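Side-chain contacts in hemoglobin subunit alpha (Mustelus griseus, PDB 1GCV), which carries oxygen from the gills to the peripheral tissues as the haem-bearing alpha chain of a tetrameric haemoglobin: residues A30-F33 with G38-S41; E22-E27 with A110-E115. All blocks are in the same frame, centred on the assembly; numbering follows the deposited sequence.

Contact 1. Residues A30-F33 with G38-S41; sequences ARLF and GSKS
F33 and K40 bring the two backbones closest, their CA atoms 5.9 Å apart, where the last turns of helix 21-35 meet the 3-10 turn at 38-41 that follows it in the globin fold. S39 supplies the wedge: its side chain sets out toward the helix, and the hydroxyl slots between L32 and F33. There S39 OG lies 3.4 Å from L32 CG and 3.5 Å from F33 CD1, close to the plane of the phenyl ring and at its edge. A first torsion of 66°, with OG between the backbone N and the carbonyl carbon, lets the oxygen reach this hydrocarbon niche while it bonds to H36 O, just ahead of the turn; the hydroxyl is therefore satisfied although its nearest neighbours across the contact are carbon. The isobutyl group of L32 also meets the serine, L32 CD2 standing 4.0 Å from S39 CB. F33 touches K40 as well. The lysine chain, bent at chi2 and chi3, crosses beside the root of the ring: K40 CG is 3.6 Å from F33 CD1, and K40 CD is 4.0 Å from F33 CB. It is the aliphatic part of the lysine that packs here; its ammonium group has a long, weak ion pair with the terminal carboxylate of H136 of a neighbouring subunit. The site borders the haem pocket, for S39 touches the porphyrin and the F33 side chain is about 6 Å from that of H58, the predicted oxygen-binding histidine. Y48 makes an edge-to-face pair with the F33 ring, and F43 meets the same ring. S39 also touches N97, in the loop before helix 98-112, and L32 packs on M100 of that helix.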
# COMPACT_ATOMS: atom_id res chain seq x y z
N ALA A 30 14.57 7.44 -11.99
CA ALA A 30 14.32 6.71 -13.24
C ALA A 30 13.69 5.35 -12.97
O ALA A 30 12.85 4.88 -13.73
CB ALA A 30 15.62 6.54 -14.03
N ARG A 31 14.11 4.70 -11.88
CA ARG A 31 13.56 3.40 -11.54
C ARG A 31 12.11 3.60 -11.11
O ARG A 31 11.25 2.79 -11.44
CB ARG A 31 14.36 2.76 -10.41
CG ARG A 31 15.80 2.52 -10.79
CD ARG A 31 16.48 1.55 -9.86
NE ARG A 31 17.87 1.41 -10.26
CZ ARG A 31 18.31 0.48 -11.10
NH1 ARG A 31 17.45 -0.39 -11.63
NH2 ARG A 31 19.59 0.44 -11.44
N LEU A 32 11.86 4.67 -10.37
CA LEU A 32 10.52 4.97 -9.89
C LEU A 32 9.59 5.26 -11.07
O LEU A 32 8.46 4.79 -11.10
CB LEU A 32 10.54 6.18 -8.95
CG LEU A 32 9.18 6.72 -8.46
CD1 LEU A 32 8.59 5.78 -7.44
CD2 LEU A 32 9.36 8.11 -7.87
N PHE A 33 10.08 6.04 -12.03
CA PHE A 33 9.27 6.38 -13.18
C PHE A 33 8.98 5.16 -14.05
O PHE A 33 7.97 5.12 -14.74
CB PHE A 33 9.97 7.47 -14.01
CG PHE A 33 10.10 8.80 -13.30
CD1 PHE A 33 9.10 9.25 -12.43
CD2 PHE A 33 11.21 9.61 -13.50
CE1 PHE A 33 9.23 10.48 -11.76
CE2 PHE A 33 11.35 10.83 -12.84
CZ PHE A 33 10.35 11.27 -11.97
N GLY A 38 2.70 6.36 -12.59
CA GLY A 38 1.82 7.37 -12.05
C GLY A 38 2.57 8.50 -11.38
O GLY A 38 2.08 9.62 -11.30
N SER A 39 3.77 8.20 -10.89
CA SER A 39 4.57 9.21 -10.22
C SER A 39 5.12 10.26 -11.18
O SER A 39 5.61 11.30 -10.75
CB SER A 39 5.70 8.56 -9.42
OG SER A 39 6.64 7.93 -10.28
N LYS A 40 5.05 9.99 -12.48
CA LYS A 40 5.54 10.95 -13.47
C LYS A 40 4.60 12.14 -13.50
O LYS A 40 4.95 13.21 -13.98
CB LYS A 40 5.58 10.32 -14.86
CG LYS A 40 6.49 9.12 -14.97
CD LYS A 40 7.15 9.06 -16.34
CE LYS A 40 6.49 8.03 -17.24
NZ LYS A 40 6.93 8.20 -18.66
N SER A 41 3.40 11.94 -12.98
CA SER A 41 2.38 12.98 -12.96
C SER A 41 2.76 14.30 -12.29
O SER A 41 2.12 15.32 -12.53
CB SER A 41 1.12 12.42 -12.30
OG SER A 41 1.18 12.58 -10.89

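Contact 2. Residues E22-E27 with A110-E115; sequences EAYGAE and ATHLTE
H112 NE2 donates to E27 OE1 over 2.6 Å, in a nearly straight bond of 168° that ties helix 21-35 to the 110-112 part of helix 98-112. The acceptor lies in the imidazole plane, but the donor meets OE1 on its syn side, 31° out of the carboxylate plane. E27 extends fully toward the histidine, its CG anti to the backbone N. Its other oxygen, E27 OE2, forms a salt bridge with R31 and lies 3.2 Å from T111 OG1, a hydroxyl bonded to T108 O. Y24 approaches H112 in a T-shaped pair: the tyrosine edge is directed at one imidazole face, with centroids 4.9 Å apart and planes at 75°. Within this pair the nearest atoms are Y24 CE2 and H112 CG, 3.5 Å apart. Y24 also packs on V16 and L17 of helix 4-19. An alanine in place of H112 would remove both the donor and the imidazole face, and would probably leave E27 OE1 without this partner and open a gap beside the tyrosine edge. The imidazole is held at NE2 and covered on one face, which probably limits its rotation. The neighbouring carboxylate would tend to stabilise a protonated histidine, while R31, sharing that carboxylate, probably tempers the effect.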
# COMPACT_ATOMS: atom_id res chain seq x y z
N GLU A 22 23.64 13.86 -7.66
CA GLU A 22 22.87 13.91 -8.90
C GLU A 22 22.77 12.57 -9.65
O GLU A 22 21.69 12.18 -10.10
CB GLU A 22 23.46 14.98 -9.83
CG GLU A 22 22.98 16.41 -9.52
CD GLU A 22 23.65 17.02 -8.31
OE1 GLU A 22 23.04 17.90 -7.67
OE2 GLU A 22 24.79 16.63 -7.98
N ALA A 23 23.89 11.87 -9.78
CA ALA A 23 23.92 10.58 -10.48
C ALA A 23 23.07 9.53 -9.78
O ALA A 23 22.24 8.87 -10.41
CB ALA A 23 25.35 10.10 -10.61
N TYR A 24 23.27 9.37 -8.47
CA TYR A 24 22.50 8.40 -7.69
C TYR A 24 21.01 8.77 -7.67
O TYR A 24 20.15 7.92 -7.90
CB TYR A 24 23.01 8.36 -6.24
CG TYR A 24 24.33 7.65 -6.05
CD1 TYR A 24 25.44 8.33 -5.56
CD2 TYR A 24 24.47 6.29 -6.33
CE1 TYR A 24 26.65 7.69 -5.35
CE2 TYR A 24 25.68 5.64 -6.13
CZ TYR A 24 26.76 6.34 -5.64
OH TYR A 24 27.96 5.70 -5.42
N GLY A 25 20.73 10.05 -7.40
CA GLY A 25 19.36 10.52 -7.34
C GLY A 25 18.62 10.38 -8.65
O GLY A 25 17.43 10.06 -8.67
N ALA A 26 19.33 10.64 -9.75
CA ALA A 26 18.73 10.53 -11.08
C ALA A 26 18.35 9.07 -11.34
O ALA A 26 17.29 8.78 -11.89
CB ALA A 26 19.71 11.01 -12.14
N GLU A 27 19.23 8.15 -10.95
CA GLU A 27 18.95 6.74 -11.15
C GLU A 27 17.76 6.29 -10.31
O GLU A 27 16.93 5.50 -10.75
CB GLU A 27 20.19 5.90 -10.81
CG GLU A 27 19.98 4.41 -11.02
CD GLU A 27 21.24 3.60 -10.79
OE1 GLU A 27 22.34 4.16 -10.95
OE2 GLU A 27 21.11 2.41 -10.44
N ALA A 110 21.92 -1.14 -4.15
CA ALA A 110 22.36 -2.52 -4.39
C ALA A 110 23.19 -2.67 -5.66
O ALA A 110 24.10 -3.49 -5.71
CB ALA A 110 21.16 -3.45 -4.45
N THR A 111 22.87 -1.89 -6.70
CA THR A 111 23.61 -1.97 -7.96
C THR A 111 24.95 -1.24 -7.92
O THR A 111 25.79 -1.41 -8.81
CB THR A 111 22.79 -1.40 -9.15
OG1 THR A 111 22.74 0.03 -9.06
CG2 THR A 111 21.38 -1.96 -9.16
N HIS A 112 25.15 -0.42 -6.89
CA HIS A 112 26.38 0.34 -6.74
C HIS A 112 27.27 -0.19 -5.63
O HIS A 112 28.39 -0.63 -5.88
CB HIS A 112 26.06 1.81 -6.50
CG HIS A 112 25.48 2.51 -7.69
ND1 HIS A 112 26.26 3.07 -8.67
CD2 HIS A 112 24.20 2.68 -8.08
CE1 HIS A 112 25.49 3.56 -9.62
NE2 HIS A 112 24.23 3.34 -9.29
N LEU A 113 26.77 -0.15 -4.40
CA LEU A 113 27.53 -0.62 -3.24
C LEU A 113 28.19 -1.98 -3.45
O LEU A 113 27.60 -2.90 -4.03
CB LEU A 113 26.62 -0.67 -2.02
CG LEU A 113 26.56 0.59 -1.14
CD1 LEU A 113 26.71 1.84 -1.98
CD2 LEU A 113 25.25 0.60 -0.39
N THR A 114 29.44 -2.09 -2.98
CA THR A 114 30.20 -3.33 -3.09
C THR A 114 29.57 -4.36 -2.18
O THR A 114 29.42 -5.52 -2.54
CB THR A 114 31.68 -3.12 -2.66
OG1 THR A 114 31.75 -2.16 -1.59
CG2 THR A 114 32.52 -2.62 -3.83
N GLU A 115 29.18 -3.92 -0.98
CA GLU A 115 28.54 -4.81 -0.03
C GLU A 115 27.17 -4.26 0.37
O GLU A 115 27.04 -3.12 0.80
CB GLU A 115 29.43 -5.00 1.21
CG GLU A 115 29.14 -4.06 2.39
CD GLU A 115 28.33 -4.72 3.49
OE1 GLU A 115 27.23 -4.22 3.82
OE2 GLU A 115 28.79 -5.75 4.04

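Helix 21-35 serves both contacts: contact 2 uses its first half, contact 1 its last turns, and their centres lie about 17 Å apart. In sequence, contact 1 falls within the loop closed by contact 2. R31, the partner of E27, joins them directly by packing on T111, with R31 NH2 3.8 Å from T111 CG2; the same guanidinium group also bonds to F112 and Q117 of a neighbouring subunit. Their relation to the haem differs. The side chain of S39 is about 4 Å from the bound haem, whereas the side chain of Y24 is about 12 Å from it. One helix thus runs from contact 2 to the haem-pocket side at contact 1, packing on helix 98-112 at both.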